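Local coordinates for minor structural protein 5 (Lactococcus phage Tuc2009, PDB 5E7T) that is a phage structural protein, probably part of the tail baseplate, with a galactose-binding-like fold domain consistent with a role in attachment to host-surface saccharides, at residues G83-M88 / T144-P149; D3-H8 / Y210-P215; V92-W97 / F173-R178. One frame throughout, in Å; residues are numbered along the deposited sequence.

Contact 1 of 3, residues G83-M88 / T144-P149; sequences GDKYTM and TSTIPP
Y86 brings the flat group of this contact, and I147 meets it from the other segment. I147 CG1 lies 3.6 Å from Y86 CD1, and I147 CD1 also touches the same CD1–CE1 side of the ring. The ring of Y80 meets the Y86 ring as well. L30 and C123 also touch the Y86 side chain, which is buried. The opposite sheet face carries K85, T87, T144 and T146. There the K85 chain bends at chi2 (-113°) and runs beside T146. K85 NZ makes a weak hydrogen bond of 3.4 Å to T146 OG1. T87 OG1 lies 2.9 Å from T144 OG1, but its stronger partner is the carbonyl of G185. The backbones are joined by S145 N to Y86 O at 2.8 Å and by the return bond from Y86 N to S145 O. I147 N gives a nearly straight bond of 3.0 Å to D84 O. G83 N then bonds I147 O at 2.8 Å, which carries the pairing past the end of the strands. This is a regular antiparallel pairing of strand 85-98 with strand 139-146, outermost in this chain, in the five-stranded sheet of the BppA domain.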
loop_
_atom_site.group_PDB
_atom_site.type_symbol
_atom_site.label_atom_id
_atom_site.label_comp_id
_atom_site.label_asym_id
_atom_site.label_seq_id
_atom_site.Cartn_x
_atom_site.Cartn_y
_atom_site.Cartn_z
ATOM N N GLY B 83 30.060 -49.776 -14.515
ATOM C CA GLY B 83 31.477 -50.070 -14.707
ATOM C C GLY B 83 32.410 -49.305 -13.786
ATOM O O GLY B 83 33.570 -49.683 -13.650
ATOM N N ASP B 84 31.933 -48.232 -13.147
ATOM C CA ASP B 84 32.732 -47.458 -12.213
ATOM C C ASP B 84 32.898 -48.279 -10.949
ATOM O O ASP B 84 32.049 -49.136 -10.668
ATOM C CB ASP B 84 32.023 -46.131 -11.882
ATOM C CG ASP B 84 32.311 -44.999 -12.848
ATOM O OD1 ASP B 84 32.930 -45.261 -13.913
ATOM O OD2 ASP B 84 31.942 -43.844 -12.534
ATOM N N LYS B 85 33.977 -48.048 -10.183
ATOM C CA LYS B 85 34.148 -48.802 -8.940
ATOM C C LYS B 85 33.893 -47.876 -7.783
ATOM O O LYS B 85 34.140 -46.671 -7.885
ATOM C CB LYS B 85 35.537 -49.442 -8.803
ATOM C CG LYS B 85 36.138 -49.928 -10.100
ATOM C CD LYS B 85 36.265 -51.418 -10.162
ATOM C CE LYS B 85 36.351 -51.894 -11.583
ATOM N NZ LYS B 85 36.818 -53.304 -11.660
ATOM N N TYR B 86 33.358 -48.429 -6.696
ATOM C CA TYR B 86 33.095 -47.734 -5.440
ATOM C C TYR B 86 33.613 -48.651 -4.356
ATOM O O TYR B 86 33.512 -49.865 -4.517
ATOM C CB TYR B 86 31.609 -47.448 -5.258
ATOM C CG TYR B 86 31.123 -46.316 -6.128
ATOM C CD1 TYR B 86 30.896 -46.503 -7.490
ATOM C CD2 TYR B 86 30.855 -45.062 -5.588
ATOM C CE1 TYR B 86 30.461 -45.459 -8.305
ATOM C CE2 TYR B 86 30.412 -44.009 -6.393
ATOM C CZ TYR B 86 30.211 -44.217 -7.751
ATOM O OH TYR B 86 29.770 -43.195 -8.556
ATOM N N THR B 87 34.236 -48.100 -3.305
ATOM C CA THR B 87 34.792 -48.905 -2.232
ATOM C C THR B 87 34.084 -48.610 -0.918
ATOM O O THR B 87 33.953 -47.446 -0.525
ATOM C CB THR B 87 36.332 -48.766 -2.169
ATOM O OG1 THR B 87 36.901 -49.142 -3.427
ATOM C CG2 THR B 87 36.957 -49.618 -1.084
ATOM N N MET B 88 33.645 -49.679 -0.232
ATOM C CA MET B 88 32.993 -49.589 1.061
ATOM C C MET B 88 33.963 -50.048 2.114
ATOM O O MET B 88 34.677 -51.009 1.883
ATOM C CB MET B 88 31.725 -50.426 1.085
ATOM C CG MET B 88 30.629 -49.852 0.252
ATOM S SD MET B 88 29.145 -50.847 0.441
ATOM C CE MET B 88 28.406 -50.026 1.903
ATOM N N THR B 144 35.499 -53.531 -2.750
ATOM C CA THR B 144 35.315 -52.685 -3.923
ATOM C C THR B 144 34.231 -53.344 -4.745
ATOM O O THR B 144 34.238 -54.568 -4.896
ATOM C CB THR B 144 36.614 -52.469 -4.694
ATOM O OG1 THR B 144 37.625 -51.947 -3.818
ATOM C CG2 THR B 144 36.429 -51.525 -5.858
ATOM N N SER B 145 33.276 -52.545 -5.233
ATOM C CA SER B 145 32.151 -53.002 -6.028
ATOM C C SER B 145 32.130 -52.333 -7.406
ATOM O O SER B 145 32.430 -51.147 -7.502
ATOM C CB SER B 145 30.853 -52.702 -5.291
ATOM O OG SER B 145 30.769 -53.461 -4.098
ATOM N N THR B 146 31.784 -53.088 -8.469
ATOM C CA THR B 146 31.640 -52.545 -9.822
ATOM C C THR B 146 30.137 -52.314 -10.124
ATOM O O THR B 146 29.304 -53.237 -10.014
ATOM C CB THR B 146 32.311 -53.436 -10.856
ATOM O OG1 THR B 146 33.665 -53.633 -10.478
ATOM C CG2 THR B 146 32.275 -52.840 -12.233
ATOM N N ILE B 147 29.806 -51.065 -10.473
ATOM C CA ILE B 147 28.442 -50.648 -10.777
ATOM C C ILE B 147 27.876 -51.476 -11.925
ATOM O O ILE B 147 28.483 -51.522 -13.001
ATOM C CB ILE B 147 28.340 -49.112 -10.997
ATOM C CG1 ILE B 147 28.857 -48.324 -9.783
ATOM C CG2 ILE B 147 26.924 -48.693 -11.372
ATOM C CD1 ILE B 147 28.152 -48.620 -8.446
ATOM N N PRO B 148 26.753 -52.194 -11.688
ATOM C CA PRO B 148 26.173 -53.016 -12.762
ATOM C C PRO B 148 25.460 -52.152 -13.820
ATOM O O PRO B 148 25.115 -50.975 -13.558
ATOM C CB PRO B 148 25.203 -53.922 -12.006
ATOM C CG PRO B 148 24.759 -53.089 -10.862
ATOM C CD PRO B 148 25.932 -52.258 -10.459
ATOM N N PRO B 149 25.206 -52.710 -15.027
ATOM C CA PRO B 149 24.525 -51.917 -16.050
ATOM C C PRO B 149 23.104 -51.559 -15.640
ATOM O O PRO B 149 22.456 -52.323 -14.903
ATOM C CB PRO B 149 24.584 -52.808 -17.290
ATOM C CG PRO B 149 24.716 -54.152 -16.773
ATOM C CD PRO B 149 25.522 -54.058 -15.533
#

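Contact 2 of 3, residues D3-H8 / Y210-P215; sequences DKNYLH and YVDTNP
N5 and D212 meet at the start of the contact. Here it is N5 CB, not the amide, that lies next to D212 OD1. Both residues are exposed to solvent. Y6 follows with its ring lying against P215. With CG anti to the carbonyl carbon (chi1 -57°), Y6 CG comes over P215 CA, 3.7 Å away. P215 CA sits over the centre of the Y6 ring face, 3.6 Å from the centroid and only 9° off the ring normal, a CH-pi contact. P215 CB and CG continue over the same ring, and CG reaches Y6 CZ at 3.6 Å. The T213 carbonyl comes to the edge of the ring, with T213 O 3.2 Å from Y6 CD1. The carbonyl of Y6 receives a CA-H...O contact of 3.3 Å from V211 CA to Y6 O. L7 is more exposed and adds an apolar touch, L7 CD1 to V211 CG1 at 3.8 Å. H8 is buried and is gripped by both backbone and ring. H8 N bonds Y210 O at 2.8 Å, and Y210 N bonds H8 O in return. The H8 and Y210 rings meet obliquely, with planes 34° apart. H8 CB makes a CH-pi contact over the Y210 face, and Y210 OH lies over one face of the imidazole. At the imidazole edge, H8 NE2 makes a weak hydrogen bond of 3.5 Å to P215 O. Y210 OH is bonded to S218 N, and Y224 packs edge-to-face with the Y210 ring. The H8–Y210 pair joins the first residue of strand 8-12 to the last of strand 206-210. Beyond it the chain 211-215 leaves as a loop toward strand 225-228, with K223 touching Y210 and T213.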
loop_
_atom_site.group_PDB
_atom_site.type_symbol
_atom_site.label_atom_id
_atom_site.label_comp_id
_atom_site.label_asym_id
_atom_site.label_seq_id
_atom_site.Cartn_x
_atom_site.Cartn_y
_atom_site.Cartn_z
ATOM N N ASP B 3 68.607 -45.671 -13.393
ATOM C CA ASP B 3 68.682 -44.208 -13.258
ATOM C C ASP B 3 67.344 -43.496 -12.967
ATOM O O ASP B 3 67.374 -42.320 -12.584
ATOM C CB ASP B 3 69.354 -43.580 -14.494
ATOM C CG ASP B 3 70.866 -43.729 -14.550
ATOM O OD1 ASP B 3 71.440 -44.374 -13.640
ATOM O OD2 ASP B 3 71.478 -43.200 -15.503
ATOM N N LYS B 4 66.189 -44.196 -13.121
ATOM C CA LYS B 4 64.864 -43.602 -12.881
ATOM C C LYS B 4 64.540 -43.431 -11.392
ATOM O O LYS B 4 64.525 -44.394 -10.610
ATOM C CB LYS B 4 63.713 -44.302 -13.634
ATOM C CG LYS B 4 63.729 -45.827 -13.679
ATOM C CD LYS B 4 62.751 -46.293 -14.759
ATOM C CE LYS B 4 62.745 -47.779 -15.009
ATOM N NZ LYS B 4 61.685 -48.155 -15.982
ATOM N N ASN B 5 64.286 -42.157 -11.036
ATOM C CA ASN B 5 63.978 -41.631 -9.709
ATOM C C ASN B 5 62.488 -41.411 -9.520
ATOM O O ASN B 5 61.834 -40.824 -10.389
ATOM C CB ASN B 5 64.741 -40.315 -9.461
ATOM C CG ASN B 5 64.868 -39.346 -10.629
ATOM O OD1 ASN B 5 64.210 -39.459 -11.671
ATOM N ND2 ASN B 5 65.722 -38.346 -10.463
ATOM N N TYR B 6 61.960 -41.862 -8.365
ATOM C CA TYR B 6 60.536 -41.764 -8.008
ATOM C C TYR B 6 60.310 -40.970 -6.715
ATOM O O TYR B 6 60.945 -41.273 -5.697
ATOM C CB TYR B 6 59.908 -43.170 -7.877
ATOM C CG TYR B 6 60.038 -44.019 -9.123
ATOM C CD1 TYR B 6 61.158 -44.820 -9.330
ATOM C CD2 TYR B 6 59.040 -44.024 -10.093
ATOM C CE1 TYR B 6 61.292 -45.592 -10.482
ATOM C CE2 TYR B 6 59.160 -44.798 -11.247
ATOM C CZ TYR B 6 60.289 -45.577 -11.438
ATOM O OH TYR B 6 60.416 -46.349 -12.565
ATOM N N LEU B 7 59.408 -39.955 -6.760
ATOM C CA LEU B 7 59.057 -39.155 -5.587
ATOM C C LEU B 7 57.912 -39.835 -4.862
ATOM O O LEU B 7 56.853 -40.054 -5.461
ATOM C CB LEU B 7 58.687 -37.712 -5.945
ATOM C CG LEU B 7 57.965 -36.934 -4.831
ATOM C CD1 LEU B 7 58.940 -36.172 -3.951
ATOM C CD2 LEU B 7 56.872 -36.038 -5.398
ATOM N N HIS B 8 58.127 -40.168 -3.576
ATOM C CA HIS B 8 57.129 -40.828 -2.747
ATOM C C HIS B 8 56.534 -39.870 -1.747
ATOM O O HIS B 8 57.265 -39.277 -0.954
ATOM C CB HIS B 8 57.694 -42.077 -2.070
ATOM C CG HIS B 8 58.201 -43.086 -3.048
ATOM N ND1 HIS B 8 59.555 -43.288 -3.233
ATOM C CD2 HIS B 8 57.520 -43.858 -3.924
ATOM C CE1 HIS B 8 59.654 -44.196 -4.188
ATOM N NE2 HIS B 8 58.455 -44.578 -4.625
ATOM N N TYR B 210 60.117 -38.678 0.371
ATOM C CA TYR B 210 61.380 -39.365 0.124
ATOM C C TYR B 210 61.465 -39.669 -1.379
ATOM O O TYR B 210 60.429 -39.691 -2.056
ATOM C CB TYR B 210 61.613 -40.570 1.061
ATOM C CG TYR B 210 61.041 -41.894 0.618
ATOM C CD1 TYR B 210 61.760 -42.742 -0.215
ATOM C CD2 TYR B 210 59.839 -42.359 1.132
ATOM C CE1 TYR B 210 61.263 -43.989 -0.583
ATOM C CE2 TYR B 210 59.326 -43.602 0.765
ATOM C CZ TYR B 210 60.040 -44.414 -0.098
ATOM O OH TYR B 210 59.551 -45.645 -0.475
ATOM N N VAL B 211 62.691 -39.834 -1.910
ATOM C CA VAL B 211 62.925 -39.994 -3.352
ATOM C C VAL B 211 63.822 -41.176 -3.759
ATOM O O VAL B 211 64.291 -41.946 -2.916
ATOM C CB VAL B 211 63.497 -38.670 -3.952
ATOM C CG1 VAL B 211 62.412 -37.630 -4.158
ATOM C CG2 VAL B 211 64.633 -38.106 -3.100
ATOM N N ASP B 212 64.018 -41.293 -5.101
ATOM C CA ASP B 212 64.906 -42.158 -5.894
ATOM C C ASP B 212 64.743 -43.685 -5.760
ATOM O O ASP B 212 65.362 -44.414 -6.558
ATOM C CB ASP B 212 66.395 -41.807 -5.608
ATOM C CG ASP B 212 67.053 -40.820 -6.561
ATOM O OD1 ASP B 212 67.046 -41.080 -7.784
ATOM O OD2 ASP B 212 67.678 -39.851 -6.073
ATOM N N THR B 213 63.962 -44.185 -4.774
ATOM C CA THR B 213 63.870 -45.641 -4.592
ATOM C C THR B 213 63.037 -46.300 -5.723
ATOM O O THR B 213 62.847 -45.700 -6.790
ATOM C CB THR B 213 63.427 -46.042 -3.159
ATOM O OG1 THR B 213 62.027 -45.855 -2.994
ATOM C CG2 THR B 213 64.227 -45.340 -2.055
ATOM N N ASN B 214 62.597 -47.556 -5.500
ATOM C CA ASN B 214 61.783 -48.335 -6.435
ATOM C C ASN B 214 60.475 -47.578 -6.800
ATOM O O ASN B 214 60.161 -46.594 -6.124
ATOM C CB ASN B 214 61.494 -49.731 -5.841
ATOM C CG ASN B 214 60.810 -49.759 -4.490
ATOM O OD1 ASN B 214 60.716 -48.757 -3.770
ATOM N ND2 ASN B 214 60.387 -50.941 -4.083
ATOM N N PRO B 215 59.704 -47.959 -7.853
ATOM C CA PRO B 215 58.476 -47.196 -8.160
ATOM C C PRO B 215 57.404 -47.253 -7.069
ATOM O O PRO B 215 56.617 -46.320 -6.975
ATOM C CB PRO B 215 57.981 -47.807 -9.478
ATOM C CG PRO B 215 59.125 -48.624 -9.999
ATOM C CD PRO B 215 59.884 -49.077 -8.801
#

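Contact 3 of 3, residues V92-W97 / F173-R178; sequences VMFTSW and FTIRVR
F173 packs between F94 and W97 in an aromatic cluster. W97 runs beside F173, and W97 CE3 lies 3.5 Å from F173 CB. Their ring planes are 20° apart but slid, so overlap is slight. F94 meets F173 obliquely, with F173 CD1 at the F94 ring edge, 3.8 Å from F94 CE2. I175 CG1 lies over one F94 face, 4.2 Å from the centroid. Chi1 of -170° sets I175 CG1 anti to the backbone N, over that ring. Chi2 of 179° extends CD1, which meets V92 CG2 at 3.7 Å. On the other sheet face, M93 and R176 lie side by side. T95 CG2 rests over one face of the R176 guanidinium, 3.7 Å from R176 NE. Backbone bonds hold the two strands in register. R176 N bonds M93 O at 2.7 Å, with M93 N to R176 O returning. T95 N then bonds T174 O, and T174 N bonds S96 O at 2.9 Å. Between F94 and S96 the register shifts by one residue, and the chain turns a corner at T95. Farther out, E55 forms a salt bridge with R176 NE. F108 reaches both F94 and F173, while P131 touches F94 and W97. Strand 53-60 flanks 171-184, with M58 and V56 against F173 and I175. The arrangement is a beta bulge in an antiparallel strand pair, whose aromatic face packs toward strand 104-114 of the second sheet of the BppA domain.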
loop_
_atom_site.group_PDB
_atom_site.type_symbol
_atom_site.label_atom_id
_atom_site.label_comp_id
_atom_site.label_asym_id
_atom_site.label_seq_id
_atom_site.Cartn_x
_atom_site.Cartn_y
_atom_site.Cartn_z
ATOM N N VAL B 92 33.290 -52.816 12.584
ATOM C CA VAL B 92 32.167 -53.593 13.071
ATOM C C VAL B 92 32.525 -54.377 14.351
ATOM O O VAL B 92 33.647 -54.879 14.474
ATOM C CB VAL B 92 31.709 -54.453 11.867
ATOM C CG1 VAL B 92 31.684 -55.943 12.147
ATOM C CG2 VAL B 92 30.391 -53.954 11.320
ATOM N N MET B 93 31.595 -54.438 15.314
ATOM C CA MET B 93 31.837 -55.145 16.573
ATOM C C MET B 93 30.629 -55.910 17.026
ATOM O O MET B 93 29.538 -55.350 17.072
ATOM C CB MET B 93 32.295 -54.185 17.665
ATOM C CG MET B 93 32.252 -54.751 19.049
ATOM S SD MET B 93 33.377 -53.831 20.071
ATOM C CE MET B 93 32.703 -54.174 21.550
ATOM N N PHE B 94 30.825 -57.183 17.380
ATOM C CA PHE B 94 29.728 -58.003 17.840
ATOM C C PHE B 94 29.878 -58.150 19.318
ATOM O O PHE B 94 30.872 -58.722 19.781
ATOM C CB PHE B 94 29.716 -59.366 17.128
ATOM C CG PHE B 94 29.419 -59.279 15.650
ATOM C CD1 PHE B 94 30.417 -58.933 14.738
ATOM C CD2 PHE B 94 28.142 -59.538 15.165
ATOM C CE1 PHE B 94 30.148 -58.884 13.372
ATOM C CE2 PHE B 94 27.872 -59.458 13.802
ATOM C CZ PHE B 94 28.878 -59.140 12.915
ATOM N N THR B 95 28.908 -57.598 20.066
ATOM C CA THR B 95 28.918 -57.633 21.522
ATOM C C THR B 95 28.164 -58.838 22.073
ATOM O O THR B 95 28.349 -59.205 23.239
ATOM C CB THR B 95 28.428 -56.317 22.079
ATOM O OG1 THR B 95 27.051 -56.163 21.786
ATOM C CG2 THR B 95 29.166 -55.150 21.512
ATOM N N SER B 96 27.321 -59.452 21.237
ATOM C CA SER B 96 26.491 -60.608 21.583
ATOM C C SER B 96 26.195 -61.381 20.321
ATOM O O SER B 96 25.864 -60.769 19.308
ATOM C CB SER B 96 25.187 -60.145 22.238
ATOM O OG SER B 96 24.084 -60.994 21.970
ATOM N N TRP B 97 26.311 -62.709 20.368
ATOM C CA TRP B 97 26.038 -63.572 19.216
ATOM C C TRP B 97 25.306 -64.834 19.696
ATOM O O TRP B 97 25.939 -65.768 20.181
ATOM C CB TRP B 97 27.341 -63.890 18.457
ATOM C CG TRP B 97 27.170 -64.795 17.271
ATOM C CD1 TRP B 97 27.253 -66.152 17.261
ATOM C CD2 TRP B 97 26.902 -64.398 15.917
ATOM N NE1 TRP B 97 26.983 -66.633 15.997
ATOM C CE2 TRP B 97 26.775 -65.576 15.153
ATOM C CE3 TRP B 97 26.722 -63.160 15.284
ATOM C CZ2 TRP B 97 26.542 -65.552 13.781
ATOM C CZ3 TRP B 97 26.474 -63.138 13.928
ATOM C CH2 TRP B 97 26.382 -64.325 13.188
ATOM N N PHE B 173 21.812 -61.326 17.242
ATOM C CA PHE B 173 23.123 -60.767 17.540
ATOM C C PHE B 173 23.001 -59.267 17.763
ATOM O O PHE B 173 21.990 -58.674 17.393
ATOM C CB PHE B 173 24.201 -61.112 16.477
ATOM C CG PHE B 173 23.929 -60.651 15.066
ATOM C CD1 PHE B 173 24.214 -59.347 14.676
ATOM C CD2 PHE B 173 23.386 -61.520 14.127
ATOM C CE1 PHE B 173 23.938 -58.919 13.379
ATOM C CE2 PHE B 173 23.094 -61.087 12.834
ATOM C CZ PHE B 173 23.371 -59.792 12.471
ATOM N N THR B 174 24.018 -58.666 18.379
ATOM C CA THR B 174 24.078 -57.228 18.592
ATOM C C THR B 174 25.361 -56.799 17.960
ATOM O O THR B 174 26.392 -57.433 18.181
ATOM C CB THR B 174 23.946 -56.880 20.052
ATOM O OG1 THR B 174 22.802 -57.570 20.582
ATOM C CG2 THR B 174 23.803 -55.413 20.259
ATOM N N ILE B 175 25.278 -55.799 17.087
ATOM C CA ILE B 175 26.388 -55.291 16.290
ATOM C C ILE B 175 26.539 -53.802 16.466
ATOM O O ILE B 175 25.546 -53.079 16.562
ATOM C CB ILE B 175 26.219 -55.691 14.790
ATOM C CG1 ILE B 175 27.493 -55.390 13.956
ATOM C CG2 ILE B 175 24.951 -55.092 14.154
ATOM C CD1 ILE B 175 27.434 -55.775 12.467
ATOM N N ARG B 176 27.786 -53.348 16.507
ATOM C CA ARG B 176 28.131 -51.947 16.593
ATOM C C ARG B 176 28.767 -51.578 15.274
ATOM O O ARG B 176 29.592 -52.338 14.769
ATOM C CB ARG B 176 29.056 -51.695 17.765
ATOM C CG ARG B 176 28.297 -51.772 19.066
ATOM C CD ARG B 176 29.209 -51.603 20.236
ATOM N NE ARG B 176 28.461 -51.534 21.483
ATOM C CZ ARG B 176 29.024 -51.333 22.668
ATOM N NH1 ARG B 176 30.336 -51.162 22.766
ATOM N NH2 ARG B 176 28.280 -51.292 23.764
ATOM N N VAL B 177 28.312 -50.484 14.659
ATOM C CA VAL B 177 28.830 -50.049 13.372
ATOM C C VAL B 177 29.450 -48.673 13.564
ATOM O O VAL B 177 28.767 -47.751 13.998
ATOM C CB VAL B 177 27.726 -50.083 12.300
ATOM C CG1 VAL B 177 28.174 -49.394 11.023
ATOM C CG2 VAL B 177 27.277 -51.513 12.017
ATOM N N ARG B 178 30.765 -48.563 13.303
ATOM C CA ARG B 178 31.586 -47.360 13.456
ATOM C C ARG B 178 32.216 -46.963 12.106
ATOM O O ARG B 178 32.657 -47.820 11.346
ATOM C CB ARG B 178 32.674 -47.615 14.512
ATOM C CG ARG B 178 33.687 -46.503 14.681
ATOM C CD ARG B 178 34.678 -46.857 15.762
ATOM N NE ARG B 178 35.879 -47.503 15.240
ATOM C CZ ARG B 178 36.810 -48.061 16.008
ATOM N NH1 ARG B 178 36.681 -48.060 17.327
ATOM N NH2 ARG B 178 37.877 -48.628 15.463
#

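Contacts 1 and 3 share strand 85-98 and one antiparallel sheet of the BppA domain. In that sheet 85-98 has 139-146 on one flank and 171-184 on the other. Contact 1 pairs it with the first and contact 3 with the second. Their centres are 26 Å apart, and their segments alternate along the chain: 83-88, 92-97, 144-149, 173-178. Contact 2 touches neither. Its centre is about 32 Å from the centre of contact 1 and about 44 Å from that of contact 3. Its segments, 3-8 and 210-215, enclose all the others in sequence. The chain therefore comes back at 210-215 to pack against its own first residues, and the BppA domain lies in the chain between.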